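Local coordinates for protein Sso-CP2 metallo-carboxypetidase (Sulfolobus solfataricus, PDB 4MMO) that probably hydrolyses peptides as a zinc-dependent carboxypeptidase of the M20 family, at residues Leu5-Ile17 with Lys84-Arg96. Residues are numbered along the deposited sequence; the frame is centred on the assembly and turned at random.
Sequences LYTLIEFLKKPSI and KRAPFSATIENDR
F88 O takes a CA-H...O contact from K13 CA, 3.3 Å away with an angle of 157° at the hydrogen, and a hydrogen bond from a water that also donates to K13 O, bridging the two backbones. No direct hydrogen bond joins 5-17 to 84-96. The F88 ring is placed by CG standing anti to the carbonyl carbon (chi1 -63°), which lays it against the chain leaving the helix. P15 CB sits over the ring centre, 3.7 Å from the F88 centroid and 8° off the normal, a CH-pi contact, while L12 O approaches the ring edge in plane, 3.6 Å from F88 CD1. I17 CG1 comes obliquely to F88 CZ, and V77 also touches this side chain. With only the methyl of an alanine in place of the F88 ring, P15 would probably lose its CH-pi partner and a gap would open towards I17 and the L12 carbonyl. F88 is the third residue of a type I turn, A86 to S89, whose A86 O accepts hydrogen bonds from both S89 N and S89 OG. Beyond it A90 and T91 face Y98 in a G1 bulge that begins the edge strand 91-93 of a small antiparallel sheet. The N-terminal helix packs beside this sheet, where L5, L8, I9 and L12 also touch I97 of the neighbouring strand 96-98. A90 CB points at the helix and fits between L12 CB, 3.9 Å away, and I9 CG2; I9 CD1 then reaches I92 CG1 at 4.1 Å. The extended K13 chain runs past S89, its CE 3.6 Å from S89 O.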
ATOM      1  N   LEU A   5     -16.944  -6.864 -40.259  1.00 49.72           N
ATOM      2  CA  LEU A   5     -16.898  -7.615 -39.019  1.00 44.34           C
ATOM      3  C   LEU A   5     -15.634  -8.465 -38.956  1.00 58.29           C
ATOM      4  O   LEU A   5     -14.950  -8.497 -37.934  1.00 47.70           O
ATOM      5  CB  LEU A   5     -18.140  -8.494 -38.885  1.00 46.20           C
ATOM      6  CG  LEU A   5     -18.222  -9.335 -37.611  1.00 56.80           C
ATOM      7  CD1 LEU A   5     -18.141  -8.460 -36.373  1.00 53.32           C
ATOM      8  CD2 LEU A   5     -19.502 -10.156 -37.593  1.00 59.99           C
ATOM      9  N   TYR A   6     -15.318  -9.138 -40.057  1.00 62.97           N
ATOM     10  CA  TYR A   6     -14.167 -10.030 -40.104  1.00 47.96           C
ATOM     11  C   TYR A   6     -12.876  -9.293 -39.773  1.00 48.96           C
ATOM     12  O   TYR A   6     -12.047  -9.791 -39.008  1.00 44.91           O
ATOM     13  CB  TYR A   6     -14.045 -10.685 -41.483  1.00 65.05           C
ATOM     14  CG  TYR A   6     -12.711 -11.360 -41.720  1.00 84.14           C
ATOM     15  CD1 TYR A   6     -12.460 -12.639 -41.235  1.00101.53           C
ATOM     16  CD2 TYR A   6     -11.701 -10.719 -42.426  1.00 94.22           C
ATOM     17  CE1 TYR A   6     -11.242 -13.259 -41.448  1.00103.83           C
ATOM     18  CE2 TYR A   6     -10.480 -11.330 -42.642  1.00105.67           C
ATOM     19  CZ  TYR A   6     -10.256 -12.600 -42.152  1.00110.48           C
ATOM     20  OH  TYR A   6      -9.042 -13.212 -42.366  1.00115.24           O
ATOM     21  N   THR A   7     -12.707  -8.104 -40.344  1.00 41.99           N
ATOM     22  CA  THR A   7     -11.481  -7.347 -40.134  1.00 52.80           C
ATOM     23  C   THR A   7     -11.381  -6.873 -38.686  1.00 40.70           C
ATOM     24  O   THR A   7     -10.292  -6.843 -38.111  1.00 37.20           O
ATOM     25  CB  THR A   7     -11.389  -6.154 -41.093  1.00 36.20           C
ATOM     26  OG1 THR A   7     -11.482  -6.629 -42.439  1.00 47.95           O
ATOM     27  CG2 THR A   7     -10.062  -5.412 -40.918  1.00 43.17           C
ATOM     28  N   LEU A   8     -12.517  -6.517 -38.094  1.00 37.99           N
ATOM     29  CA  LEU A   8     -12.529  -6.089 -36.702  1.00 34.39           C
ATOM     30  C   LEU A   8     -12.075  -7.234 -35.798  1.00 36.99           C
ATOM     31  O   LEU A   8     -11.250  -7.031 -34.906  1.00 42.56           O
ATOM     32  CB  LEU A   8     -13.920  -5.594 -36.290  1.00 35.45           C
ATOM     33  CG  LEU A   8     -14.137  -5.362 -34.792  1.00 38.86           C
ATOM     34  CD1 LEU A   8     -13.120  -4.374 -34.235  1.00 34.38           C
ATOM     35  CD2 LEU A   8     -15.555  -4.878 -34.528  1.00 45.05           C
ATOM     36  N   ILE A   9     -12.617  -8.428 -36.035  1.00 44.82           N
ATOM     37  CA  ILE A   9     -12.246  -9.627 -35.278  1.00 44.96           C
ATOM     38  C   ILE A   9     -10.748  -9.879 -35.383  1.00 36.87           C
ATOM     39  O   ILE A   9     -10.077 -10.134 -34.385  1.00 42.54           O
ATOM     40  CB  ILE A   9     -12.997 -10.882 -35.795  1.00 49.13           C
ATOM     41  CG1 ILE A   9     -14.508 -10.735 -35.597  1.00 45.69           C
ATOM     42  CG2 ILE A   9     -12.496 -12.157 -35.102  1.00 39.79           C
ATOM     43  CD1 ILE A   9     -14.960 -10.698 -34.152  1.00 62.06           C
ATOM     44  N   GLU A  10     -10.233  -9.814 -36.606  0.93 40.29           N
ATOM     45  CA  GLU A  10      -8.809  -9.990 -36.864  0.93 39.86           C
ATOM     46  C   GLU A  10      -7.984  -8.980 -36.062  0.93 47.60           C
ATOM     47  O   GLU A  10      -6.966  -9.329 -35.469  0.93 42.33           O
ATOM     48  CB  GLU A  10      -8.548  -9.828 -38.363  0.93 46.40           C
ATOM     49  CG  GLU A  10      -7.111 -10.008 -38.797  0.93 68.79           C
ATOM     50  CD  GLU A  10      -6.946  -9.838 -40.297  0.93 81.45           C
ATOM     51  OE1 GLU A  10      -7.485  -8.851 -40.848  0.93 78.48           O
ATOM     52  OE2 GLU A  10      -6.287 -10.695 -40.926  0.93 66.41           O
ATOM     53  N   PHE A  11      -8.441  -7.730 -36.045  1.00 42.83           N
ATOM     54  CA  PHE A  11      -7.773  -6.650 -35.320  1.00 39.75           C
ATOM     55  C   PHE A  11      -7.774  -6.944 -33.823  1.00 31.65           C
ATOM     56  O   PHE A  11      -6.753  -6.798 -33.140  1.00 30.87           O
ATOM     57  CB  PHE A  11      -8.523  -5.333 -35.590  1.00 44.43           C
ATOM     58  CG  PHE A  11      -7.787  -4.081 -35.159  1.00 39.52           C
ATOM     59  CD1 PHE A  11      -6.411  -4.063 -34.996  1.00 31.43           C
ATOM     60  CD2 PHE A  11      -8.496  -2.904 -34.930  1.00 38.32           C
ATOM     61  CE1 PHE A  11      -5.754  -2.899 -34.612  1.00 30.29           C
ATOM     62  CE2 PHE A  11      -7.847  -1.740 -34.549  1.00 27.01           C
ATOM     63  CZ  PHE A  11      -6.476  -1.739 -34.386  1.00 42.41           C
ATOM     64  N   LEU A  12      -8.932  -7.364 -33.326  1.00 27.03           N
ATOM     65  CA  LEU A  12      -9.136  -7.600 -31.901  1.00 40.94           C
ATOM     66  C   LEU A  12      -8.331  -8.789 -31.368  1.00 53.33           C
ATOM     67  O   LEU A  12      -8.022  -8.851 -30.179  1.00 45.46           O
ATOM     68  CB  LEU A  12     -10.622  -7.831 -31.623  1.00 37.22           C
ATOM     69  CG  LEU A  12     -11.538  -6.600 -31.652  1.00 38.41           C
ATOM     70  CD1 LEU A  12     -12.997  -7.019 -31.554  1.00 26.92           C
ATOM     71  CD2 LEU A  12     -11.193  -5.643 -30.520  1.00 45.53           C
ATOM     72  N   LYS A  13      -8.001  -9.734 -32.243  1.00 34.90           N
ATOM     73  CA  LYS A  13      -7.267 -10.922 -31.827  1.00 49.12           C
ATOM     74  C   LYS A  13      -5.798 -10.610 -31.577  1.00 46.41           C
ATOM     75  O   LYS A  13      -5.093 -11.395 -30.948  1.00 52.87           O
ATOM     76  CB  LYS A  13      -7.394 -12.028 -32.873  1.00 37.23           C
ATOM     77  CG  LYS A  13      -8.705 -12.788 -32.814  1.00 33.95           C
ATOM     78  CD  LYS A  13      -8.843 -13.712 -34.009  1.00 44.43           C
ATOM     79  CE  LYS A  13     -10.009 -14.671 -33.846  1.00 67.94           C
ATOM     80  NZ  LYS A  13     -10.233 -15.477 -35.079  1.00 82.96           N
ATOM     81  N   LYS A  14      -5.341  -9.465 -32.069  1.00 38.99           N
ATOM     82  CA  LYS A  14      -3.956  -9.062 -31.870  1.00 42.00           C
ATOM     83  C   LYS A  14      -3.807  -8.293 -30.565  1.00 38.68           C
ATOM     84  O   LYS A  14      -4.353  -7.201 -30.425  1.00 47.55           O
ATOM     85  CB  LYS A  14      -3.465  -8.204 -33.031  1.00 30.17           C
ATOM     86  CG  LYS A  14      -3.624  -8.860 -34.389  1.00 44.19           C
ATOM     87  CD  LYS A  14      -2.600  -8.339 -35.382  1.00 59.30           C
ATOM     88  CE  LYS A  14      -2.830  -8.920 -36.767  1.00 68.43           C
ATOM     89  NZ  LYS A  14      -2.905 -10.408 -36.754  1.00 76.94           N
ATOM     90  N   PRO A  15      -3.075  -8.863 -29.593  1.00 49.13           N
ATOM     91  CA  PRO A  15      -2.867  -8.082 -28.373  1.00 44.92           C
ATOM     92  C   PRO A  15      -1.959  -6.889 -28.629  1.00 40.13           C
ATOM     93  O   PRO A  15      -1.176  -6.886 -29.578  1.00 44.48           O
ATOM     94  CB  PRO A  15      -2.221  -9.086 -27.411  1.00 63.31           C
ATOM     95  CG  PRO A  15      -1.610 -10.113 -28.278  1.00 57.35           C
ATOM     96  CD  PRO A  15      -2.476 -10.206 -29.499  1.00 42.83           C
ATOM     97  N   SER A  16      -2.081  -5.873 -27.785  1.00 32.64           N
ATOM     98  CA  SER A  16      -1.354  -4.630 -27.967  1.00 46.53           C
ATOM     99  C   SER A  16      -1.400  -3.872 -26.658  1.00 42.94           C
ATOM    100  O   SER A  16      -1.810  -2.714 -26.599  1.00 41.33           O
ATOM    101  CB  SER A  16      -1.978  -3.805 -29.096  1.00 48.44           C
ATOM    102  OG  SER A  16      -3.385  -3.775 -28.971  1.00 41.83           O
ATOM    103  N   ILE A  17      -0.990  -4.551 -25.595  1.00 44.85           N
ATOM    104  CA  ILE A  17      -0.946  -3.942 -24.281  1.00 45.40           C
ATOM    105  C   ILE A  17       0.267  -3.028 -24.230  1.00 49.17           C
ATOM    106  O   ILE A  17       1.401  -3.486 -24.317  1.00 45.56           O
ATOM    107  CB  ILE A  17      -0.883  -5.005 -23.179  1.00 44.63           C
ATOM    108  CG1 ILE A  17      -2.032  -6.006 -23.356  1.00 53.83           C
ATOM    109  CG2 ILE A  17      -0.943  -4.348 -21.809  1.00 37.59           C
ATOM    110  CD1 ILE A  17      -1.983  -7.190 -22.415  1.00 64.51           C
ATOM    111  N   LYS A  84     -14.170 -14.685 -18.697  1.00 65.68           N
ATOM    112  CA  LYS A  84     -14.917 -15.886 -19.060  1.00 70.48           C
ATOM    113  C   LYS A  84     -14.415 -16.465 -20.373  1.00 66.38           C
ATOM    114  O   LYS A  84     -14.400 -17.681 -20.565  1.00 64.29           O
ATOM    115  CB  LYS A  84     -16.408 -15.576 -19.177  1.00 56.78           C
ATOM    116  CG  LYS A  84     -17.047 -15.192 -17.863  1.00 71.94           C
ATOM    117  CD  LYS A  84     -18.544 -15.003 -18.010  1.00 91.87           C
ATOM    118  CE  LYS A  84     -19.197 -14.731 -16.665  1.00100.39           C
ATOM    119  NZ  LYS A  84     -18.617 -13.534 -15.997  1.00 98.53           N
ATOM    120  N   ARG A  85     -14.014 -15.576 -21.274  1.00 46.02           N
ATOM    121  CA  ARG A  85     -13.425 -15.960 -22.547  1.00 50.70           C
ATOM    122  C   ARG A  85     -12.059 -15.294 -22.607  1.00 48.31           C
ATOM    123  O   ARG A  85     -11.857 -14.262 -21.976  1.00 57.72           O
ATOM    124  CB  ARG A  85     -14.306 -15.491 -23.706  1.00 74.09           C
ATOM    125  CG  ARG A  85     -15.784 -15.838 -23.550  1.00 74.91           C
ATOM    126  CD  ARG A  85     -16.659 -14.924 -24.390  1.00 76.20           C
ATOM    127  NE  ARG A  85     -18.081 -15.180 -24.173  1.00 66.73           N
ATOM    128  CZ  ARG A  85     -18.807 -14.633 -23.202  1.00 63.35           C
ATOM    129  NH1 ARG A  85     -18.261 -13.783 -22.342  1.00 52.78           N
ATOM    130  NH2 ARG A  85     -20.091 -14.939 -23.091  1.00 61.72           N
ATOM    131  N   ALA A  86     -11.120 -15.883 -23.341  1.00 53.78           N
ATOM    132  CA  ALA A  86      -9.772 -15.327 -23.420  1.00 57.20           C
ATOM    133  C   ALA A  86      -9.843 -13.868 -23.878  1.00 40.92           C
ATOM    134  O   ALA A  86     -10.547 -13.566 -24.838  1.00 42.09           O
ATOM    135  CB  ALA A  86      -8.917 -16.137 -24.376  1.00 50.51           C
ATOM    136  N   PRO A  87      -9.116 -12.965 -23.191  1.00 45.92           N
ATOM    137  CA  PRO A  87      -9.181 -11.527 -23.479  1.00 52.11           C
ATOM    138  C   PRO A  87      -9.033 -11.151 -24.947  1.00 52.50           C
ATOM    139  O   PRO A  87      -9.570 -10.117 -25.342  1.00 47.84           O
ATOM    140  CB  PRO A  87      -8.006 -10.963 -22.683  1.00 53.15           C
ATOM    141  CG  PRO A  87      -7.867 -11.875 -21.542  1.00 43.23           C
ATOM    142  CD  PRO A  87      -8.220 -13.240 -22.052  1.00 46.56           C
ATOM    143  N   PHE A  88      -8.327 -11.959 -25.732  1.00 41.50           N
ATOM    144  CA  PHE A  88      -8.094 -11.631 -27.137  1.00 37.54           C
ATOM    145  C   PHE A  88      -8.654 -12.678 -28.100  1.00 29.33           C
ATOM    146  O   PHE A  88      -8.224 -12.780 -29.245  1.00 36.30           O
ATOM    147  CB  PHE A  88      -6.605 -11.385 -27.368  1.00 39.78           C
ATOM    148  CG  PHE A  88      -6.079 -10.207 -26.604  1.00 44.55           C
ATOM    149  CD1 PHE A  88      -6.331  -8.914 -27.044  1.00 39.90           C
ATOM    150  CD2 PHE A  88      -5.359 -10.384 -25.434  1.00 38.01           C
ATOM    151  CE1 PHE A  88      -5.862  -7.820 -26.339  1.00 37.83           C
ATOM    152  CE2 PHE A  88      -4.886  -9.294 -24.723  1.00 44.48           C
ATOM    153  CZ  PHE A  88      -5.140  -8.009 -25.176  1.00 37.13           C
ATOM    154  N   SER A  89      -9.642 -13.435 -27.639  1.00 35.61           N
ATOM    155  CA  SER A  89     -10.299 -14.416 -28.492  1.00 37.24           C
ATOM    156  C   SER A  89     -11.232 -13.742 -29.499  1.00 53.96           C
ATOM    157  O   SER A  89     -11.443 -14.265 -30.593  1.00 52.52           O
ATOM    158  CB  SER A  89     -11.086 -15.419 -27.646  1.00 51.87           C
ATOM    159  OG  SER A  89     -12.013 -14.764 -26.796  1.00 53.24           O
ATOM    160  N   ALA A  90     -11.770 -12.578 -29.132  1.00 50.31           N
ATOM    161  CA  ALA A  90     -12.777 -11.891 -29.945  1.00 40.75           C
ATOM    162  C   ALA A  90     -13.920 -12.847 -30.251  1.00 43.35           C
ATOM    163  O   ALA A  90     -14.379 -12.955 -31.386  1.00 41.69           O
ATOM    164  CB  ALA A  90     -12.167 -11.352 -31.228  1.00 35.94           C
ATOM    165  N   THR A  91     -14.354 -13.557 -29.219  1.00 54.59           N
ATOM    166  CA  THR A  91     -15.425 -14.529 -29.342  1.00 61.75           C
ATOM    167  C   THR A  91     -16.743 -13.829 -29.620  1.00 52.21           C
ATOM    168  O   THR A  91     -17.061 -12.817 -28.995  1.00 45.20           O
ATOM    169  CB  THR A  91     -15.562 -15.346 -28.045  1.00 64.14           C
ATOM    170  OG1 THR A  91     -14.384 -16.139 -27.856  1.00 65.33           O
ATOM    171  CG2 THR A  91     -16.787 -16.258 -28.086  1.00 51.45           C
ATOM    172  N   ILE A  92     -17.509 -14.381 -30.555  1.00 53.14           N
ATOM    173  CA  ILE A  92     -18.848 -13.885 -30.839  1.00 52.49           C
ATOM    174  C   ILE A  92     -19.868 -14.700 -30.058  1.00 61.34           C
ATOM    175  O   ILE A  92     -19.907 -15.926 -30.160  1.00 64.87           O
ATOM    176  CB  ILE A  92     -19.176 -13.949 -32.342  1.00 52.55           C
ATOM    177  CG1 ILE A  92     -18.188 -13.091 -33.132  1.00 61.38           C
ATOM    178  CG2 ILE A  92     -20.603 -13.469 -32.596  1.00 60.17           C
ATOM    179  CD1 ILE A  92     -18.272 -13.267 -34.634  1.00 68.29           C
ATOM    180  N   GLU A  93     -20.690 -14.011 -29.278  1.00 67.06           N
ATOM    181  CA  GLU A  93     -21.731 -14.663 -28.502  1.00 68.88           C
ATOM    182  C   GLU A  93     -22.776 -13.635 -28.089  1.00 64.64           C
ATOM    183  O   GLU A  93     -22.436 -12.538 -27.648  1.00 52.76           O
ATOM    184  CB  GLU A  93     -21.132 -15.341 -27.270  1.00 71.47           C
ATOM    185  CG  GLU A  93     -22.118 -16.210 -26.504  1.00 91.41           C
ATOM    186  CD  GLU A  93     -21.447 -17.122 -25.494  1.00 99.00           C
ATOM    187  OE1 GLU A  93     -20.199 -17.137 -25.431  1.00101.83           O
ATOM    188  OE2 GLU A  93     -22.172 -17.828 -24.761  1.00101.17           O
ATOM    189  N   ASN A  94     -24.047 -13.999 -28.238  1.00 68.63           N
ATOM    190  CA  ASN A  94     -25.152 -13.098 -27.937  1.00 64.81           C
ATOM    191  C   ASN A  94     -25.075 -11.832 -28.785  1.00 50.54           C
ATOM    192  O   ASN A  94     -25.351 -10.736 -28.302  1.00 42.20           O
ATOM    193  CB  ASN A  94     -25.161 -12.728 -26.451  1.00 79.23           C
ATOM    194  CG  ASN A  94     -24.884 -13.916 -25.551  1.00105.95           C
ATOM    195  OD1 ASN A  94     -23.995 -13.870 -24.698  1.00110.98           O
ATOM    196  ND2 ASN A  94     -25.641 -14.991 -25.738  1.00111.80           N
ATOM    197  N   ASP A  95     -24.687 -11.995 -30.047  1.00 46.48           N
ATOM    198  CA  ASP A  95     -24.562 -10.876 -30.979  1.00 66.18           C
ATOM    199  C   ASP A  95     -23.614  -9.803 -30.449  1.00 65.77           C
ATOM    200  O   ASP A  95     -23.772  -8.613 -30.740  1.00 49.40           O
ATOM    201  CB  ASP A  95     -25.937 -10.272 -31.286  1.00 71.85           C
ATOM    202  CG  ASP A  95     -26.831 -11.225 -32.057  1.00 98.96           C
ATOM    203  OD1 ASP A  95     -26.627 -11.369 -33.282  1.00107.12           O
ATOM    204  OD2 ASP A  95     -27.736 -11.826 -31.441  1.00101.60           O
ATOM    205  N   ARG A  96     -22.629 -10.241 -29.669  1.00 49.79           N
ATOM    206  CA  ARG A  96     -21.617  -9.353 -29.115  1.00 38.14           C
ATOM    207  C   ARG A  96     -20.237  -9.935 -29.367  1.00 48.83           C
ATOM    208  O   ARG A  96     -20.087 -11.146 -29.501  1.00 50.88           O
ATOM    209  CB  ARG A  96     -21.828  -9.178 -27.613  1.00 46.76           C
ATOM    210  CG  ARG A  96     -23.095  -8.441 -27.245  1.00 57.11           C
ATOM    211  CD  ARG A  96     -23.243  -8.306 -25.744  1.00 58.32           C
ATOM    212  NE  ARG A  96     -24.521  -7.701 -25.378  1.00 72.52           N
ATOM    213  CZ  ARG A  96     -24.773  -7.121 -24.209  1.00 80.56           C
ATOM    214  NH1 ARG A  96     -23.833  -7.050 -23.275  1.00 72.66           N
ATOM    215  NH2 ARG A  96     -25.971  -6.602 -23.975  1.00 84.12           N
TER
HETATM  216  O   HOH W   1      -6.219 -14.266 -30.442  1.00 45.72           O